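Local coordinates for protein glutathione peroxidase (Schistosoma mansoni, PDB 2V1M) that catalyses the reduction of hydrogen peroxide by glutathione, giving glutathione disulfide and water, at residues Ser7-Ser10 and Ile11-Thr15; Leu138-Arg141 and Gln142-Val146. All blocks are in the same frame, centred on the assembly; numbering follows the deposited sequence.

Contact 1 (Ser7-Ser10 and Ile11-Thr15)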
loop_
_atom_site.group_PDB
_atom_site.type_symbol
_atom_site.label_atom_id
_atom_site.label_comp_id
_atom_site.label_asym_id
_atom_site.label_seq_id
_atom_site.Cartn_x
_atom_site.Cartn_y
_atom_site.Cartn_z
ATOM N N SER A 7 1.743 -21.429 3.515
ATOM C CA SER A 7 0.623 -21.572 4.431
ATOM C C SER A 7 0.081 -20.245 4.944
ATOM O O SER A 7 -0.813 -20.233 5.742
ATOM C CB SER A 7 0.968 -22.510 5.597
ATOM O OG SER A 7 1.207 -21.757 6.762
ATOM N N TRP A 8 0.666 -19.127 4.528
ATOM C CA TRP A 8 0.277 -17.830 5.059
ATOM C C TRP A 8 -1.214 -17.612 4.883
ATOM O O TRP A 8 -1.751 -17.815 3.819
ATOM C CB TRP A 8 1.029 -16.749 4.300
ATOM C CG TRP A 8 2.515 -16.810 4.376
ATOM C CD1 TRP A 8 3.295 -16.983 5.496
ATOM C CD2 TRP A 8 3.414 -16.602 3.291
ATOM N NE1 TRP A 8 4.625 -16.911 5.154
ATOM C CE2 TRP A 8 4.728 -16.635 3.814
ATOM C CE3 TRP A 8 3.236 -16.313 1.936
ATOM C CZ2 TRP A 8 5.858 -16.473 3.003
ATOM C CZ3 TRP A 8 4.360 -16.139 1.133
ATOM C CH2 TRP A 8 5.649 -16.203 1.670
ATOM N N ASN A 9 -1.867 -17.138 5.927
ATOM C CA ASN A 9 -3.312 -17.061 5.926
ATOM C C ASN A 9 -3.832 -15.624 6.006
ATOM O O ASN A 9 -5.037 -15.441 5.816
ATOM C CB ASN A 9 -3.917 -17.867 7.114
ATOM C CG ASN A 9 -3.890 -19.431 6.924
ATOM O OD1 ASN A 9 -3.786 -19.937 5.821
ATOM N ND2 ASN A 9 -3.985 -20.175 8.058
ATOM N N SER A 10 -2.984 -14.627 6.271
ATOM C CA SER A 10 -3.471 -13.252 6.374
ATOM C C SER A 10 -2.248 -12.361 6.249
ATOM O O SER A 10 -1.074 -12.837 6.336
ATOM C CB SER A 10 -4.160 -12.971 7.727
ATOM O OG SER A 10 -3.196 -12.815 8.745
ATOM N N ILE A 11 -2.451 -11.035 6.134
ATOM C CA ILE A 11 -1.316 -10.136 6.079
ATOM C C ILE A 11 -0.604 -10.069 7.423
ATOM O O ILE A 11 0.545 -9.584 7.472
ATOM C CB ILE A 11 -1.716 -8.710 5.630
ATOM C CG1 ILE A 11 -2.652 -8.008 6.631
ATOM C CG2 ILE A 11 -2.215 -8.688 4.187
ATOM C CD1 ILE A 11 -2.639 -6.477 6.525
ATOM N N TYR A 12 -1.232 -10.509 8.520
ATOM C CA TYR A 12 -0.642 -10.321 9.853
ATOM C C TYR A 12 0.616 -11.156 10.055
ATOM O O TYR A 12 1.384 -10.873 10.978
ATOM C CB TYR A 12 -1.662 -10.701 10.926
ATOM C CG TYR A 12 -2.985 -10.035 10.776
ATOM C CD1 TYR A 12 -3.060 -8.715 10.397
ATOM C CD2 TYR A 12 -4.183 -10.745 11.043
ATOM C CE1 TYR A 12 -4.302 -8.094 10.277
ATOM C CE2 TYR A 12 -5.418 -10.136 10.953
ATOM C CZ TYR A 12 -5.487 -8.837 10.564
ATOM O OH TYR A 12 -6.746 -8.245 10.494
ATOM N N GLU A 13 0.826 -12.151 9.189
ATOM C CA GLU A 13 1.987 -13.028 9.342
ATOM C C GLU A 13 3.295 -12.342 8.979
ATOM O O GLU A 13 4.360 -12.885 9.324
ATOM C CB GLU A 13 1.805 -14.273 8.504
ATOM C CG GLU A 13 0.672 -15.117 9.067
ATOM C CD GLU A 13 0.376 -16.341 8.288
ATOM O OE1 GLU A 13 1.043 -16.524 7.246
ATOM O OE2 GLU A 13 -0.509 -17.142 8.663
ATOM N N PHE A 14 3.249 -11.212 8.266
ATOM C CA PHE A 14 4.457 -10.610 7.678
ATOM C C PHE A 14 5.006 -9.498 8.539
ATOM O O PHE A 14 4.258 -8.783 9.230
ATOM C CB PHE A 14 4.172 -10.084 6.262
ATOM C CG PHE A 14 3.619 -11.157 5.412
ATOM C CD1 PHE A 14 4.441 -12.221 4.991
ATOM C CD2 PHE A 14 2.250 -11.215 5.142
ATOM C CE1 PHE A 14 3.920 -13.306 4.299
ATOM C CE2 PHE A 14 1.718 -12.302 4.463
ATOM C CZ PHE A 14 2.525 -13.340 4.065
ATOM N N THR A 15 6.331 -9.334 8.446
ATOM C CA THR A 15 7.062 -8.289 9.115
ATOM C C THR A 15 7.780 -7.483 8.041
ATOM O O THR A 15 8.338 -8.066 7.077
ATOM C CB THR A 15 8.072 -8.893 10.153
ATOM O OG1 THR A 15 7.312 -9.676 11.078
ATOM C CG2 THR A 15 8.780 -7.825 10.956
HETATM O O HOH W 1 -2.827 -15.436 9.599
#
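Ser10 and Tyr12 close an ST turn that starts the short 3-10 segment 11-13 of this thioredoxin-like fold: Ser10 OG accepts from Tyr12 N at 3.0 Å. The hydroxyl reaches that amide because chi1 of 76° sets OG between the backbone N and the carbonyl carbon. One residue further, the Glu13 amide makes only a weak bond, 3.5 Å from Glu13 N to Ser10 O.

The tightly packed part is aromatic. Phe14 directs its edge at the face of the Trp8 indole in a T-shaped pair; the centroid of its ring lies 4.6 Å from that of the five-membered ring, and the planes meet at 72°. Phe14 CE1 stands 3.4 Å above the indole plane, over its centre. Phe117 of helix 113-121 touches both rings, so the pair leans against that helix.

Looser and more polar is the side where Trp8, Asn9 and Glu13 are exposed. Here the Glu13 chain, extended beyond CG, reaches Asn9, and its carboxylate plane is inclined at 66° to the indole. OE1 lies near the edge of that ring, but its shortest modelled approaches are doubtful. Asn9 N donates to Glu13 OE2 at 3.1 Å, from above the carboxylate plane. One water bridges the turn hydroxyl and the carboxylate, donating to Glu13 OE2 at 3.0 Å and lying 2.8 Å from Ser10 OG.

Contact 2 (Leu138-Arg141 and Gln142-Val146)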
loop_
_atom_site.group_PDB
_atom_site.type_symbol
_atom_site.label_atom_id
_atom_site.label_comp_id
_atom_site.label_asym_id
_atom_site.label_seq_id
_atom_site.Cartn_x
_atom_site.Cartn_y
_atom_site.Cartn_z
ATOM N N LEU A 138 -6.827 -3.996 -1.347
ATOM C CA LEU A 138 -7.733 -3.711 -0.248
ATOM C C LEU A 138 -7.860 -4.989 0.600
ATOM O O LEU A 138 -8.173 -6.076 0.095
ATOM C CB LEU A 138 -9.090 -3.294 -0.796
ATOM C CG LEU A 138 -10.173 -2.982 0.226
ATOM C CD1 LEU A 138 -9.746 -1.835 1.158
ATOM C CD2 LEU A 138 -11.486 -2.669 -0.477
ATOM N N VAL A 139 -7.610 -4.809 1.903
ATOM C CA VAL A 139 -7.521 -5.891 2.888
ATOM C C VAL A 139 -8.566 -5.621 3.964
ATOM O O VAL A 139 -8.648 -4.508 4.528
ATOM C CB VAL A 139 -6.111 -5.922 3.477
ATOM C CG1 VAL A 139 -5.981 -7.025 4.568
ATOM C CG2 VAL A 139 -5.042 -6.091 2.407
ATOM N N ASP A 140 -9.373 -6.647 4.260
ATOM C CA ASP A 140 -10.440 -6.492 5.235
ATOM C C ASP A 140 -9.916 -6.514 6.695
ATOM O O ASP A 140 -8.710 -6.633 6.963
ATOM C CB ASP A 140 -11.537 -7.540 4.951
ATOM C CG ASP A 140 -11.168 -8.974 5.359
ATOM O OD1 ASP A 140 -10.137 -9.199 6.035
ATOM O OD2 ASP A 140 -11.966 -9.853 4.956
ATOM N N ARG A 141 -10.869 -6.362 7.621
ATOM C CA ARG A 141 -10.536 -6.300 9.052
ATOM C C ARG A 141 -9.986 -7.610 9.624
ATOM O O ARG A 141 -9.534 -7.599 10.779
ATOM C CB ARG A 141 -11.740 -5.883 9.860
ATOM C CG ARG A 141 -12.192 -4.413 9.620
ATOM C CD ARG A 141 -13.335 -4.054 10.538
ATOM N NE ARG A 141 -13.932 -2.722 10.371
ATOM C CZ ARG A 141 -13.470 -1.603 10.923
ATOM N NH1 ARG A 141 -12.320 -1.584 11.578
ATOM N NH2 ARG A 141 -14.142 -0.455 10.804
ATOM N N GLN A 142 -10.047 -8.698 8.841
ATOM C CA GLN A 142 -9.451 -9.988 9.197
ATOM C C GLN A 142 -8.168 -10.262 8.421
ATOM O O GLN A 142 -7.650 -11.385 8.426
ATOM C CB GLN A 142 -10.473 -11.138 9.024
ATOM C CG GLN A 142 -11.596 -11.070 10.024
ATOM C CD GLN A 142 -12.629 -10.003 9.717
ATOM O OE1 GLN A 142 -13.097 -9.874 8.585
ATOM N NE2 GLN A 142 -13.003 -9.251 10.739
ATOM N N GLY A 143 -7.617 -9.251 7.758
ATOM C CA GLY A 143 -6.311 -9.380 7.138
ATOM C C GLY A 143 -6.327 -10.112 5.797
ATOM O O GLY A 143 -5.275 -10.538 5.313
ATOM N N GLN A 144 -7.518 -10.230 5.196
ATOM C CA GLN A 144 -7.696 -10.961 3.928
ATOM C C GLN A 144 -7.705 -9.965 2.767
ATOM O O GLN A 144 -8.541 -9.053 2.737
ATOM C CB GLN A 144 -9.017 -11.729 3.945
ATOM C CG GLN A 144 -9.175 -12.600 5.191
ATOM C CD GLN A 144 -8.094 -13.645 5.276
ATOM O OE1 GLN A 144 -8.022 -14.523 4.417
ATOM N NE2 GLN A 144 -7.236 -13.561 6.280
ATOM N N PRO A 145 -6.798 -10.128 1.789
ATOM C CA PRO A 145 -6.843 -9.269 0.563
ATOM C C PRO A 145 -8.042 -9.688 -0.297
ATOM O O PRO A 145 -8.101 -10.824 -0.799
ATOM C CB PRO A 145 -5.518 -9.554 -0.141
ATOM C CG PRO A 145 -4.643 -10.245 0.925
ATOM C CD PRO A 145 -5.638 -11.050 1.737
ATOM N N VAL A 146 -9.001 -8.768 -0.447
ATOM C CA VAL A 146 -10.241 -9.090 -1.129
ATOM C C VAL A 146 -10.479 -8.266 -2.385
ATOM O O VAL A 146 -11.476 -8.558 -3.092
ATOM C CB VAL A 146 -11.473 -9.081 -0.201
ATOM C CG1 VAL A 146 -11.337 -10.142 0.880
ATOM C CG2 VAL A 146 -11.686 -7.689 0.403
#
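The side chains of Asp140 and Gln144 run alongside each other in one direction, their carboxylate and amide planes 44° apart, whereas that of Gln142 is set nearly perpendicular to Asp140. The Asp140 carboxylate turns in over the loop it begins: chi1 of 74° brings OD1 to the backbone amides of Gln142 and Gln144. Gln142 N and Gln144 N each donate to Asp140 OD1 at 2.9 Å, from opposite faces of the carboxylate plane, so a single oxygen is gripped on both sides. The first of these bonds closes an Asx turn.

Gln144, bent at chi2, folds its amide back across the loop. Its NE2 donates to Gln142 O at 3.1 Å, almost straight at 176° and in the amide's own plane; NE2 also binds Asn9 O, and OE1 accepts from Arg121. Gln142 sends its amide to Lys169 O, and Arg141 leads its extended chain to Gly31 O. The loop's polar ends are thus tied to several neighbouring segments.

Val139 packs against the turn backbone, with CG1, anti to the backbone N, 3.3 Å from Gly143 C. Val139 and Pro145 form a non-hydrogen-bonded antiparallel pair, with side chains on one face.

Gly143 N donates to Asp140 O at 2.9 Å, closing a type I turn, and Asp140 N donates to Gln144 O at 3.0 Å. With Gly143 at a positive phi, this pattern defines a 3:5 hairpin, a type I turn with a G1 beta bulge, here joining strands 136-139 and 145-149 of the thioredoxin-like sheet.

Overall arrangement
Contact 1 comes first along the chain, in the N-terminal loop ahead of strand 15-17; contact 2 follows much later, in the hairpin formed by strands 136-139 and 145-149 at one border of the five-stranded mixed sheet. Their centres are about 11 Å apart, on the same side of the chain's centre, and they touch directly: Ile11 N and Gly143 O form a backbone bond. Helix 113-121 backs both, its Phe117 packing on Ile11 of contact 1 and on Pro145 of contact 2. Two distant parts of the sequence are therefore fastened together, the N-terminal loop lying against the hairpin turn and one shared helix.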